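Local coordinates for citrinin polyketide synthase (Monascus purpureus, PDB 5MPT), which builds the polyketide precursor of the mycotoxin citrinin by successive condensations of malonyl-CoA units, this chain being the methyltransferase domain that C-methylates the growing polyketide, at residues I353-T365 with N373-P385. Numbering follows the deposited sequence.
Sequences ILTSVGYGHVDWT and NIQRLIIALASEP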
loop_
_atom_site.group_PDB
_atom_site.type_symbol
_atom_site.label_atom_id
_atom_site.label_comp_id
_atom_site.label_asym_id
_atom_site.label_seq_id
_atom_site.Cartn_x
_atom_site.Cartn_y
_atom_site.Cartn_z
ATOM N N ILE A 353 -8.091 13.464 -9.888
ATOM C CA ILE A 353 -7.657 14.336 -8.803
ATOM C C ILE A 353 -6.441 15.137 -9.234
ATOM O O ILE A 353 -6.405 16.365 -9.105
ATOM C CB ILE A 353 -7.339 13.514 -7.544
ATOM C CG1 ILE A 353 -8.574 12.714 -7.082
ATOM C CG2 ILE A 353 -6.793 14.413 -6.445
ATOM C CD1 ILE A 353 -9.692 13.537 -6.570
ATOM N N LEU A 354 -5.415 14.435 -9.720
ATOM C CA LEU A 354 -4.129 15.050 -10.028
ATOM C C LEU A 354 -4.283 16.157 -11.055
ATOM O O LEU A 354 -3.728 17.247 -10.893
ATOM C CB LEU A 354 -3.168 13.978 -10.521
ATOM C CG LEU A 354 -2.717 13.010 -9.444
ATOM C CD1 LEU A 354 -2.164 11.741 -10.072
ATOM C CD2 LEU A 354 -1.666 13.666 -8.577
ATOM N N THR A 355 -5.077 15.913 -12.094
ATOM C CA THR A 355 -5.291 16.929 -13.114
ATOM C C THR A 355 -6.003 18.144 -12.530
ATOM O O THR A 355 -5.669 19.292 -12.854
ATOM C CB THR A 355 -6.105 16.327 -14.254
ATOM O OG1 THR A 355 -5.358 15.265 -14.851
ATOM C CG2 THR A 355 -6.424 17.355 -15.309
ATOM N N SER A 356 -6.984 17.908 -11.662
ATOM C CA SER A 356 -7.789 18.995 -11.129
ATOM C C SER A 356 -6.998 19.931 -10.225
ATOM O O SER A 356 -7.410 21.081 -10.052
ATOM C CB SER A 356 -8.992 18.416 -10.375
ATOM O OG SER A 356 -8.595 17.773 -9.174
ATOM N N VAL A 357 -5.881 19.485 -9.644
ATOM C CA VAL A 357 -5.097 20.329 -8.747
ATOM C C VAL A 357 -3.856 20.912 -9.424
ATOM O O VAL A 357 -3.062 21.582 -8.762
ATOM C CB VAL A 357 -4.717 19.585 -7.458
ATOM C CG1 VAL A 357 -5.984 19.026 -6.805
ATOM C CG2 VAL A 357 -3.694 18.478 -7.699
ATOM N N GLY A 358 -3.662 20.671 -10.718
ATOM C CA GLY A 358 -2.614 21.363 -11.458
ATOM C C GLY A 358 -1.508 20.497 -12.010
ATOM O O GLY A 358 -0.578 21.048 -12.610
ATOM N N TYR A 359 -1.510 19.176 -11.854
ATOM C CA TYR A 359 -0.478 18.373 -12.495
ATOM C C TYR A 359 -0.729 18.336 -13.998
ATOM O O TYR A 359 -1.875 18.275 -14.444
ATOM C CB TYR A 359 -0.469 16.966 -11.909
ATOM C CG TYR A 359 -0.015 16.852 -10.456
ATOM C CD1 TYR A 359 -0.907 17.043 -9.401
ATOM C CD2 TYR A 359 1.318 16.607 -10.149
ATOM C CE1 TYR A 359 -0.481 16.930 -8.070
ATOM C CE2 TYR A 359 1.745 16.490 -8.848
ATOM C CZ TYR A 359 0.848 16.670 -7.812
ATOM O OH TYR A 359 1.282 16.555 -6.517
ATOM N N GLY A 360 0.345 18.393 -14.786
ATOM C CA GLY A 360 0.205 18.601 -16.217
ATOM C C GLY A 360 0.251 17.343 -17.057
ATOM O O GLY A 360 -0.155 17.346 -18.223
ATOM N N HIS A 361 0.741 16.257 -16.475
ATOM C CA HIS A 361 0.877 15.001 -17.203
ATOM C C HIS A 361 0.775 13.868 -16.207
ATOM O O HIS A 361 1.480 13.883 -15.197
ATOM C CB HIS A 361 2.209 14.898 -17.933
ATOM C CG HIS A 361 2.398 13.606 -18.676
ATOM N ND1 HIS A 361 1.860 13.382 -19.924
ATOM C CD2 HIS A 361 3.070 12.474 -18.349
ATOM C CE1 HIS A 361 2.209 12.178 -20.344
ATOM N NE2 HIS A 361 2.948 11.608 -19.409
ATOM N N VAL A 362 -0.083 12.893 -16.495
ATOM C CA VAL A 362 -0.261 11.724 -15.641
ATOM C C VAL A 362 -0.122 10.470 -16.487
ATOM O O VAL A 362 -0.722 10.370 -17.563
ATOM C CB VAL A 362 -1.624 11.717 -14.932
ATOM C CG1 VAL A 362 -1.749 10.478 -14.047
ATOM C CG2 VAL A 362 -1.828 13.043 -14.151
ATOM N N ASP A 363 0.645 9.509 -15.984
ATOM C CA ASP A 363 0.804 8.211 -16.635
ATOM C C ASP A 363 0.898 7.144 -15.547
ATOM O O ASP A 363 1.085 7.449 -14.360
ATOM C CB ASP A 363 2.036 8.222 -17.550
ATOM C CG ASP A 363 2.003 7.123 -18.637
ATOM O OD1 ASP A 363 1.067 6.296 -18.669
ATOM O OD2 ASP A 363 2.926 7.113 -19.489
ATOM N N TRP A 364 0.751 5.874 -15.932
ATOM C CA TRP A 364 0.937 4.816 -14.941
ATOM C C TRP A 364 1.333 3.517 -15.614
ATOM O O TRP A 364 1.177 3.349 -16.822
ATOM C CB TRP A 364 -0.306 4.576 -14.084
ATOM C CG TRP A 364 -1.562 4.338 -14.859
ATOM C CD1 TRP A 364 -2.025 3.146 -15.349
ATOM C CD2 TRP A 364 -2.529 5.322 -15.212
ATOM N NE1 TRP A 364 -3.216 3.340 -16.003
ATOM C CE2 TRP A 364 -3.550 4.669 -15.924
ATOM C CE3 TRP A 364 -2.623 6.707 -15.008
ATOM C CZ2 TRP A 364 -4.655 5.351 -16.426
ATOM C CZ3 TRP A 364 -3.714 7.373 -15.509
ATOM C CH2 TRP A 364 -4.717 6.694 -16.207
ATOM N N THR A 365 1.893 2.618 -14.804
ATOM C CA THR A 365 2.289 1.300 -15.271
ATOM C C THR A 365 1.066 0.477 -15.613
ATOM O O THR A 365 0.008 0.598 -14.973
ATOM C CB THR A 365 3.105 0.575 -14.204
ATOM O OG1 THR A 365 2.372 0.582 -12.974
ATOM C CG2 THR A 365 4.431 1.285 -13.980
ATOM N N ASN A 373 -2.666 -4.840 -12.525
ATOM C CA ASN A 373 -3.781 -4.008 -12.091
ATOM C C ASN A 373 -3.850 -3.861 -10.579
ATOM O O ASN A 373 -4.601 -3.002 -10.078
ATOM C CB ASN A 373 -5.109 -4.575 -12.609
ATOM C CG ASN A 373 -5.163 -4.631 -14.117
ATOM O OD1 ASN A 373 -4.774 -3.687 -14.800
ATOM N ND2 ASN A 373 -5.621 -5.765 -14.654
ATOM N N ILE A 374 -3.027 -4.596 -9.835
ATOM C CA ILE A 374 -3.183 -4.590 -8.376
ATOM C C ILE A 374 -2.549 -3.351 -7.767
ATOM O O ILE A 374 -3.151 -2.690 -6.910
ATOM C CB ILE A 374 -2.607 -5.870 -7.751
ATOM C CG1 ILE A 374 -3.347 -7.101 -8.281
ATOM C CG2 ILE A 374 -2.689 -5.804 -6.238
ATOM C CD1 ILE A 374 -2.645 -8.408 -7.944
ATOM N N GLN A 375 -1.303 -3.069 -8.132
ATOM C CA GLN A 375 -0.645 -1.812 -7.818
ATOM C C GLN A 375 -0.112 -1.213 -9.095
ATOM O O GLN A 375 0.130 -1.901 -10.085
ATOM C CB GLN A 375 0.517 -1.976 -6.840
ATOM C CG GLN A 375 0.158 -2.863 -5.655
ATOM C CD GLN A 375 0.775 -2.386 -4.386
ATOM O OE1 GLN A 375 0.431 -1.306 -3.890
ATOM N NE2 GLN A 375 1.698 -3.141 -3.847
ATOM N N ARG A 376 0.115 0.090 -9.031
ATOM C CA ARG A 376 0.687 0.825 -10.133
ATOM C C ARG A 376 1.667 1.847 -9.599
ATOM O O ARG A 376 1.480 2.406 -8.513
ATOM C CB ARG A 376 -0.380 1.536 -10.945
ATOM C CG ARG A 376 -1.377 0.624 -11.561
ATOM C CD ARG A 376 -2.249 1.349 -12.539
ATOM N NE ARG A 376 -3.423 0.562 -12.836
ATOM C CZ ARG A 376 -3.513 -0.354 -13.797
ATOM N NH1 ARG A 376 -2.482 -0.604 -14.621
ATOM N NH2 ARG A 376 -4.655 -1.037 -13.922
ATOM N N LEU A 377 2.710 2.116 -10.390
ATOM C CA LEU A 377 3.375 3.401 -10.307
ATOM C C LEU A 377 2.561 4.402 -11.113
ATOM O O LEU A 377 2.192 4.151 -12.263
ATOM C CB LEU A 377 4.803 3.356 -10.834
ATOM C CG LEU A 377 5.825 2.442 -10.154
ATOM C CD1 LEU A 377 7.149 2.441 -10.944
ATOM C CD2 LEU A 377 6.014 2.851 -8.719
ATOM N N ILE A 378 2.277 5.531 -10.502
ATOM C CA ILE A 378 1.500 6.604 -11.110
ATOM C C ILE A 378 2.390 7.824 -11.036
ATOM O O ILE A 378 2.774 8.269 -9.944
ATOM C CB ILE A 378 0.157 6.855 -10.396
ATOM C CG1 ILE A 378 -0.676 5.578 -10.316
ATOM C CG2 ILE A 378 -0.648 7.934 -11.113
ATOM C CD1 ILE A 378 -1.888 5.712 -9.375
ATOM N N ILE A 379 2.799 8.310 -12.191
ATOM C CA ILE A 379 3.652 9.491 -12.264
ATOM C C ILE A 379 2.798 10.690 -12.630
ATOM O O ILE A 379 1.866 10.585 -13.446
ATOM C CB ILE A 379 4.816 9.273 -13.264
ATOM C CG1 ILE A 379 5.828 10.405 -13.121
ATOM C CG2 ILE A 379 4.318 9.184 -14.729
ATOM C CD1 ILE A 379 7.137 10.124 -13.884
ATOM N N ALA A 380 3.121 11.840 -12.025
ATOM C CA ALA A 380 2.365 13.075 -12.215
ATOM C C ALA A 380 3.349 14.242 -12.268
ATOM O O ALA A 380 4.052 14.522 -11.292
ATOM C CB ALA A 380 1.337 13.247 -11.108
ATOM N N LEU A 381 3.431 14.869 -13.423
ATOM C CA LEU A 381 4.350 15.974 -13.631
ATOM C C LEU A 381 3.728 17.274 -13.145
ATOM O O LEU A 381 2.540 17.546 -13.371
ATOM C CB LEU A 381 4.717 16.087 -15.107
ATOM C CG LEU A 381 5.800 15.140 -15.630
ATOM C CD1 LEU A 381 5.469 13.708 -15.426
ATOM C CD2 LEU A 381 6.050 15.432 -17.114
ATOM N N ALA A 382 4.544 18.078 -12.465
ATOM C CA ALA A 382 4.042 19.348 -11.935
ATOM C C ALA A 382 3.550 20.290 -13.025
ATOM O O ALA A 382 2.609 21.057 -12.779
ATOM C CB ALA A 382 5.111 20.060 -11.121
ATOM N N SER A 383 4.204 20.298 -14.198
ATOM C CA SER A 383 3.862 21.146 -15.332
ATOM C C SER A 383 3.543 20.310 -16.571
ATOM O O SER A 383 3.947 19.147 -16.688
ATOM C CB SER A 383 5.021 22.089 -15.676
ATOM O OG SER A 383 5.538 22.729 -14.526
ATOM N N GLU A 384 2.833 20.948 -17.546
ATOM C CA GLU A 384 2.383 20.281 -18.774
ATOM C C GLU A 384 3.477 20.322 -19.843
ATOM O O GLU A 384 3.967 21.408 -20.176
ATOM C CB GLU A 384 1.120 20.947 -19.309
ATOM C CG GLU A 384 0.575 20.349 -20.596
ATOM C CD GLU A 384 -0.597 21.140 -21.146
ATOM O OE1 GLU A 384 -0.813 22.278 -20.679
ATOM O OE2 GLU A 384 -1.297 20.630 -22.046
ATOM N N PRO A 385 3.883 19.175 -20.422
ATOM C CA PRO A 385 4.917 19.221 -21.468
ATOM C C PRO A 385 4.393 19.756 -22.801
ATOM O O PRO A 385 5.115 20.503 -23.469
ATOM C CB PRO A 385 5.351 17.755 -21.596
ATOM C CG PRO A 385 4.137 16.970 -21.200
ATOM C CD PRO A 385 3.406 17.799 -20.170
HETATM O O HOH W 1 1.197 -1.917 -12.486
#
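Val362 and Ile378 run side by side, CG1 of Val362 4.0 Å from CG2 of Ile378, in the C-terminal antiparallel hairpin of the Rossmann-like methyltransferase sheet. As in class I methyltransferases, the reversed last strand 375-381 lies between 309-316 and the edge strand 361-364. Asp363 and Ile379 form a hydrogen-bonded pair, flanked by the non-hydrogen-bonded pairs Val362-Ala380 and Trp364-Ile378. On the face bearing these flanking residues, Trp364 rests its CB on Ile378 CG1, and Ile378 also approaches the side chain of the catalytic Glu315. Further along, Leu354 brings helix 347-356 onto the methyl of Ala380, its CD1 3.9 Å from Ala380 CB. Tyr359, in the turn that follows, sets CD2 3.5 Å from the same Ala380 CB. CD2 of Leu354 covers the rim of one face of the Tyr359 ring, whose hydroxyl bonds Thr298 O. At the other end, Trp364 holds CG between its backbone N and carbonyl carbon (chi1 53°), which brings CD1 within 3.3 Å of Arg376 CD; indole and guanidinium planes are inclined by 61°. Thr365 OG1 accepts a bent bond from Leu377 N (3.0 Å, 137° at the hydrogen) and shares a water with Gln375 O. From the extended Arg376 chain, NH2 donates a hydrogen bond to Asn373 OD1, tilted from the guanidinium plane, while NH1 donates to a lone pair of Thr365 O at 2.8 Å, that oxygen lying almost exactly in the plane.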